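Local coordinates for protein GphF Dehydratase 1 (Archangium violaceum, PDB 6MBF) that probably catalyses dehydration of a polyketide intermediate, and perhaps the linked olefin shift and epimerisation, in the gephyronic acid polyketide synthase, at residues Val149-Tyr161 and Gln208-Glu222. Numbering follows the deposited sequence.
Sequences VELDAYYERMRIY and QCVFALIYAHESHRE
Two nearly perpendicular helices of a polyketide synthase dehydratase meet where Tyr154, from helix 151-158, sets one ring face against Ala212 of the helix ending at 214. The methyl Ala212 CB lies over that face toward its CD1-CE1 rim, 4.2 Å from the ring centroid, a CH-pi contact. The ring fills the space between short helical axes 11.0 Å apart, and alanine suits its place because its short side chain lets the ring lie close to the backbone, Tyr154 CE1 being 3.8 Å from Ala212 CA. Met158 CG covers the opposite face. With CG anti to the backbone N (chi1 167°), the phenol reaches over to Gln208, and Tyr154 OH donates to Gln208 OE1 at 2.7 Å, in the carbonyl plane and on a lone pair. An amide suits position 208, offering an acceptor to the phenol and its NH2 to Asp204 OD2 and Leu166 O, consistent with a fixed orientation. A phenylalanine at Tyr154 would probably keep the packing on Ala212 but leave Gln208 OE1 without the hydroxyl that donates to it.

In the hotdog clan, to which this protein belongs, an antiparallel sheet wraps round a helix; here helix 200-214, probably that helix, packs Val210 on strands 241-248 and 259-267. Beyond the helices, the bent thioether of Met158 makes an oblique Met-aromatic contact with Tyr215, whose hydroxyl is hydrogen-bonded to Phe224 N. Tyr161 OH donates to His220 O at 2.7 Å, tying down the loop. Arg157 CB rests against one face of the His220 imidazole, toward its rim, and a water joins His220 NE2 to Arg157 O.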
loop_
_atom_site.group_PDB
_atom_site.type_symbol
_atom_site.label_atom_id
_atom_site.label_comp_id
_atom_site.label_asym_id
_atom_site.label_seq_id
_atom_site.Cartn_x
_atom_site.Cartn_y
_atom_site.Cartn_z
ATOM N N VAL A 149 -2.072 2.683 -22.443
ATOM C CA VAL A 149 -0.759 3.083 -21.952
ATOM C C VAL A 149 0.219 1.949 -22.224
ATOM O O VAL A 149 -0.043 0.791 -21.875
ATOM C CB VAL A 149 -0.805 3.426 -20.452
ATOM C CG1 VAL A 149 0.596 3.739 -19.943
ATOM C CG2 VAL A 149 -1.753 4.600 -20.188
ATOM N N GLU A 150 1.340 2.274 -22.860
ATOM C CA GLU A 150 2.348 1.271 -23.188
ATOM C C GLU A 150 3.113 0.929 -21.915
ATOM O O GLU A 150 3.928 1.725 -21.435
ATOM C CB GLU A 150 3.274 1.785 -24.286
ATOM C CG GLU A 150 3.864 0.691 -25.179
ATOM C CD GLU A 150 4.892 -0.172 -24.462
ATOM O OE1 GLU A 150 4.529 -1.263 -23.966
ATOM O OE2 GLU A 150 6.068 0.244 -24.388
ATOM N N LEU A 151 2.852 -0.259 -21.364
ATOM C CA LEU A 151 3.354 -0.580 -20.031
ATOM C C LEU A 151 4.804 -1.046 -20.032
ATOM O O LEU A 151 5.497 -0.867 -19.025
ATOM C CB LEU A 151 2.470 -1.644 -19.381
ATOM C CG LEU A 151 1.094 -1.151 -18.929
ATOM C CD1 LEU A 151 0.239 -2.324 -18.492
ATOM C CD2 LEU A 151 1.231 -0.112 -17.816
ATOM N N ASP A 152 5.282 -1.657 -21.121
ATOM C CA ASP A 152 6.669 -2.116 -21.138
ATOM C C ASP A 152 7.632 -0.948 -20.985
ATOM O O ASP A 152 8.620 -1.044 -20.246
ATOM C CB ASP A 152 6.972 -2.892 -22.426
ATOM C CG ASP A 152 6.419 -4.299 -22.397
ATOM O OD1 ASP A 152 6.411 -4.908 -21.305
ATOM O OD2 ASP A 152 5.994 -4.798 -23.461
ATOM N N ALA A 153 7.368 0.158 -21.688
ATOM C CA ALA A 153 8.214 1.339 -21.554
ATOM C C ALA A 153 8.155 1.894 -20.136
ATOM O O ALA A 153 9.171 2.357 -19.602
ATOM C CB ALA A 153 7.789 2.408 -22.561
ATOM N N TYR A 154 6.964 1.866 -19.523
ATOM C CA TYR A 154 6.821 2.290 -18.131
ATOM C C TYR A 154 7.655 1.411 -17.205
ATOM O O TYR A 154 8.442 1.915 -16.395
ATOM C CB TYR A 154 5.337 2.278 -17.718
ATOM C CG TYR A 154 5.148 2.405 -16.218
ATOM C CD1 TYR A 154 5.177 3.643 -15.591
ATOM C CD2 TYR A 154 4.974 1.275 -15.427
ATOM C CE1 TYR A 154 5.039 3.750 -14.200
ATOM C CE2 TYR A 154 4.822 1.374 -14.051
ATOM C CZ TYR A 154 4.864 2.611 -13.446
ATOM O OH TYR A 154 4.740 2.695 -12.071
ATOM N N TYR A 155 7.513 0.088 -17.327
ATOM C CA TYR A 155 8.246 -0.830 -16.461
ATOM C C TYR A 155 9.754 -0.678 -16.620
ATOM O O TYR A 155 10.506 -0.734 -15.637
ATOM C CB TYR A 155 7.834 -2.264 -16.774
ATOM C CG TYR A 155 6.473 -2.653 -16.260
ATOM C CD1 TYR A 155 5.646 -3.476 -17.003
ATOM C CD2 TYR A 155 6.030 -2.222 -15.011
ATOM C CE1 TYR A 155 4.406 -3.853 -16.530
ATOM C CE2 TYR A 155 4.795 -2.591 -14.529
ATOM C CZ TYR A 155 3.988 -3.408 -15.294
ATOM O OH TYR A 155 2.758 -3.793 -14.832
ATOM N N GLU A 156 10.217 -0.500 -17.856
ATOM C CA GLU A 156 11.649 -0.401 -18.080
ATOM C C GLU A 156 12.211 0.882 -17.477
ATOM O O GLU A 156 13.279 0.857 -16.861
ATOM C CB GLU A 156 11.933 -0.531 -19.577
ATOM C CG GLU A 156 11.776 -1.991 -20.030
ATOM C CD GLU A 156 12.028 -2.196 -21.511
ATOM O OE1 GLU A 156 11.601 -3.240 -22.047
ATOM O OE2 GLU A 156 12.643 -1.314 -22.133
ATOM N N ARG A 157 11.479 1.997 -17.584
ATOM C CA ARG A 157 11.908 3.230 -16.924
ATOM C C ARG A 157 11.864 3.103 -15.403
ATOM O O ARG A 157 12.705 3.680 -14.701
ATOM C CB ARG A 157 11.034 4.402 -17.363
ATOM C CG ARG A 157 11.147 4.777 -18.828
ATOM C CD ARG A 157 9.923 5.578 -19.246
ATOM N NE ARG A 157 10.228 6.971 -19.550
ATOM C CZ ARG A 157 9.951 7.552 -20.713
ATOM N NH1 ARG A 157 9.351 6.860 -21.674
ATOM N NH2 ARG A 157 10.260 8.826 -20.913
ATOM N N MET A 158 10.883 2.375 -14.873
ATOM C CA MET A 158 10.713 2.254 -13.430
ATOM C C MET A 158 11.545 1.130 -12.815
ATOM O O MET A 158 11.493 0.936 -11.596
ATOM C CB MET A 158 9.230 2.041 -13.087
ATOM C CG MET A 158 8.324 3.231 -13.439
ATOM S SD MET A 158 8.651 4.710 -12.452
ATOM C CE MET A 158 7.956 4.224 -10.872
ATOM N N ARG A 159 12.316 0.386 -13.609
ATOM C CA ARG A 159 13.013 -0.756 -13.027
ATOM C C ARG A 159 14.125 -0.344 -12.072
ATOM O O ARG A 159 14.598 -1.191 -11.304
ATOM C CB ARG A 159 13.567 -1.661 -14.129
ATOM C CG ARG A 159 14.777 -1.119 -14.852
ATOM C CD ARG A 159 15.087 -2.012 -16.052
ATOM N NE ARG A 159 15.919 -1.343 -17.048
ATOM C CZ ARG A 159 17.225 -1.537 -17.179
ATOM N NH1 ARG A 159 17.855 -2.387 -16.379
ATOM N NH2 ARG A 159 17.899 -0.885 -18.117
ATOM N N ILE A 160 14.521 0.935 -12.068
ATOM C CA ILE A 160 15.435 1.429 -11.048
ATOM C C ILE A 160 14.754 1.533 -9.693
ATOM O O ILE A 160 15.441 1.627 -8.663
ATOM C CB ILE A 160 16.029 2.789 -11.461
ATOM C CG1 ILE A 160 14.922 3.813 -11.726
ATOM C CG2 ILE A 160 16.896 2.623 -12.695
ATOM C CD1 ILE A 160 15.444 5.221 -11.917
ATOM N N TYR A 161 13.416 1.524 -9.667
ATOM C CA TYR A 161 12.656 1.565 -8.427
ATOM C C TYR A 161 11.967 0.255 -8.083
ATOM O O TYR A 161 11.658 0.038 -6.910
ATOM C CB TYR A 161 11.572 2.647 -8.489
ATOM C CG TYR A 161 12.077 4.011 -8.869
ATOM C CD1 TYR A 161 13.182 4.568 -8.239
ATOM C CD2 TYR A 161 11.438 4.749 -9.863
ATOM C CE1 TYR A 161 13.643 5.841 -8.592
ATOM C CE2 TYR A 161 11.896 6.009 -10.224
ATOM C CZ TYR A 161 12.989 6.542 -9.590
ATOM O OH TYR A 161 13.419 7.796 -9.951
ATOM N N GLN A 208 0.633 2.138 -8.862
ATOM C CA GLN A 208 1.521 2.352 -10.003
ATOM C C GLN A 208 0.751 2.765 -11.260
ATOM O O GLN A 208 1.319 3.431 -12.136
ATOM C CB GLN A 208 2.364 1.099 -10.263
ATOM C CG GLN A 208 3.496 0.870 -9.245
ATOM C CD GLN A 208 4.582 0.005 -9.824
ATOM O OE1 GLN A 208 5.079 0.281 -10.921
ATOM N NE2 GLN A 208 4.947 -1.064 -9.115
ATOM N N CYS A 209 -0.529 2.387 -11.375
ATOM C CA CYS A 209 -1.368 2.931 -12.439
ATOM C C CYS A 209 -1.450 4.451 -12.346
ATOM O O CYS A 209 -1.448 5.145 -13.372
ATOM C CB CYS A 209 -2.769 2.320 -12.383
ATOM S SG CYS A 209 -2.853 0.556 -12.780
ATOM N N VAL A 210 -1.522 4.991 -11.125
ATOM C CA VAL A 210 -1.499 6.445 -10.968
ATOM C C VAL A 210 -0.158 6.994 -11.431
ATOM O O VAL A 210 -0.100 8.013 -12.138
ATOM C CB VAL A 210 -1.794 6.857 -9.513
ATOM C CG1 VAL A 210 -1.905 8.391 -9.415
ATOM C CG2 VAL A 210 -3.051 6.191 -8.992
ATOM N N PHE A 211 0.936 6.320 -11.051
ATOM C CA PHE A 211 2.271 6.736 -11.486
ATOM C C PHE A 211 2.366 6.793 -13.004
ATOM O O PHE A 211 2.932 7.741 -13.568
ATOM C CB PHE A 211 3.332 5.766 -10.963
ATOM C CG PHE A 211 3.514 5.768 -9.467
ATOM C CD1 PHE A 211 2.993 6.771 -8.665
ATOM C CD2 PHE A 211 4.264 4.763 -8.874
ATOM C CE1 PHE A 211 3.209 6.752 -7.289
ATOM C CE2 PHE A 211 4.472 4.738 -7.503
ATOM C CZ PHE A 211 3.944 5.735 -6.716
ATOM N N ALA A 212 1.838 5.768 -13.680
ATOM C CA ALA A 212 1.934 5.701 -15.134
ATOM C C ALA A 212 1.227 6.879 -15.791
ATOM O O ALA A 212 1.683 7.385 -16.820
ATOM C CB ALA A 212 1.358 4.373 -15.637
ATOM N N LEU A 213 0.112 7.338 -15.213
ATOM C CA LEU A 213 -0.550 8.519 -15.758
ATOM C C LEU A 213 0.278 9.776 -15.517
ATOM O O LEU A 213 0.499 10.572 -16.440
ATOM C CB LEU A 213 -1.948 8.664 -15.157
ATOM C CG LEU A 213 -3.050 8.222 -16.112
ATOM C CD1 LEU A 213 -2.950 6.716 -16.355
ATOM C CD2 LEU A 213 -4.407 8.608 -15.564
ATOM N N ILE A 214 0.761 9.961 -14.285
ATOM C CA ILE A 214 1.576 11.129 -13.957
ATOM C C ILE A 214 2.789 11.219 -14.882
ATOM O O ILE A 214 3.056 12.268 -15.478
ATOM C CB ILE A 214 2.007 11.081 -12.479
ATOM C CG1 ILE A 214 0.798 11.270 -11.553
ATOM C CG2 ILE A 214 3.078 12.120 -12.205
ATOM C CD1 ILE A 214 1.079 10.863 -10.118
ATOM N N TYR A 215 3.533 10.119 -15.021
ATOM C CA TYR A 215 4.836 10.154 -15.681
ATOM C C TYR A 215 4.724 10.260 -17.194
ATOM O O TYR A 215 5.751 10.413 -17.871
ATOM C CB TYR A 215 5.663 8.930 -15.274
ATOM C CG TYR A 215 6.070 8.969 -13.814
ATOM C CD1 TYR A 215 6.104 7.812 -13.043
ATOM C CD2 TYR A 215 6.412 10.173 -13.205
ATOM C CE1 TYR A 215 6.486 7.855 -11.701
ATOM C CE2 TYR A 215 6.782 10.224 -11.870
ATOM C CZ TYR A 215 6.814 9.061 -11.126
ATOM O OH TYR A 215 7.185 9.116 -9.807
ATOM N N ALA A 216 3.508 10.215 -17.737
ATOM C CA ALA A 216 3.312 10.616 -19.122
ATOM C C ALA A 216 3.618 12.094 -19.326
ATOM O O ALA A 216 3.945 12.498 -20.447
ATOM C CB ALA A 216 1.883 10.311 -19.568
ATOM N N HIS A 217 3.555 12.900 -18.263
ATOM C CA HIS A 217 3.661 14.348 -18.368
ATOM C C HIS A 217 4.833 14.964 -17.620
ATOM O O HIS A 217 5.138 16.137 -17.865
ATOM C CB HIS A 217 2.373 15.013 -17.858
ATOM C CG HIS A 217 1.128 14.445 -18.458
ATOM N ND1 HIS A 217 0.705 14.759 -19.731
ATOM C CD2 HIS A 217 0.217 13.576 -17.961
ATOM C CE1 HIS A 217 -0.417 14.110 -19.991
ATOM N NE2 HIS A 217 -0.732 13.383 -18.936
ATOM N N GLU A 218 5.478 14.240 -16.708
ATOM C CA GLU A 218 6.602 14.800 -15.974
ATOM C C GLU A 218 7.560 13.683 -15.578
ATOM O O GLU A 218 7.255 12.493 -15.705
ATOM C CB GLU A 218 6.127 15.609 -14.753
ATOM C CG GLU A 218 5.182 14.881 -13.806
ATOM C CD GLU A 218 4.635 15.801 -12.725
ATOM O OE1 GLU A 218 3.405 15.993 -12.661
ATOM O OE2 GLU A 218 5.441 16.349 -11.944
ATOM N N SER A 219 8.732 14.089 -15.095
ATOM C CA SER A 219 9.850 13.168 -14.923
ATOM C C SER A 219 9.620 12.199 -13.769
ATOM O O SER A 219 9.027 12.543 -12.744
ATOM C CB SER A 219 11.145 13.952 -14.682
ATOM O OG SER A 219 12.212 13.098 -14.290
ATOM N N HIS A 220 10.135 10.982 -13.928
ATOM C CA HIS A 220 10.139 10.013 -12.844
ATOM C C HIS A 220 11.377 10.126 -11.955
ATOM O O HIS A 220 11.517 9.341 -11.011
ATOM C CB HIS A 220 10.009 8.588 -13.402
ATOM C CG HIS A 220 11.220 8.111 -14.137
ATOM N ND1 HIS A 220 11.744 8.779 -15.223
ATOM C CD2 HIS A 220 12.012 7.028 -13.944
ATOM C CE1 HIS A 220 12.806 8.130 -15.666
ATOM N NE2 HIS A 220 12.989 7.063 -14.909
ATOM N N ARG A 221 12.270 11.083 -12.216
ATOM C CA ARG A 221 13.296 11.402 -11.232
ATOM C C ARG A 221 12.661 12.126 -10.045
ATOM O O ARG A 221 11.677 12.852 -10.196
ATOM C CB ARG A 221 14.403 12.263 -11.852
ATOM C CG ARG A 221 15.667 12.324 -10.996
ATOM C CD ARG A 221 16.767 13.200 -11.594
ATOM N NE ARG A 221 16.631 14.609 -11.225
ATOM C CZ ARG A 221 16.840 15.091 -10.001
ATOM N NH1 ARG A 221 17.184 14.282 -9.007
ATOM N NH2 ARG A 221 16.694 16.385 -9.765
ATOM N N GLU A 222 13.236 11.921 -8.848
ATOM C CA GLU A 222 12.623 12.354 -7.592
ATOM C C GLU A 222 11.194 11.818 -7.548
ATOM O O GLU A 222 10.232 12.602 -7.556
ATOM C CB GLU A 222 12.616 13.879 -7.455
ATOM C CG GLU A 222 13.907 14.570 -7.841
ATOM C CD GLU A 222 13.676 16.020 -8.230
ATOM O OE1 GLU A 222 13.748 16.343 -9.438
ATOM O OE2 GLU A 222 13.395 16.833 -7.324
HETATM O O HOH W 1 15.038 5.071 -15.507
HETATM O O HOH W 2 15.554 10.179 -8.749
#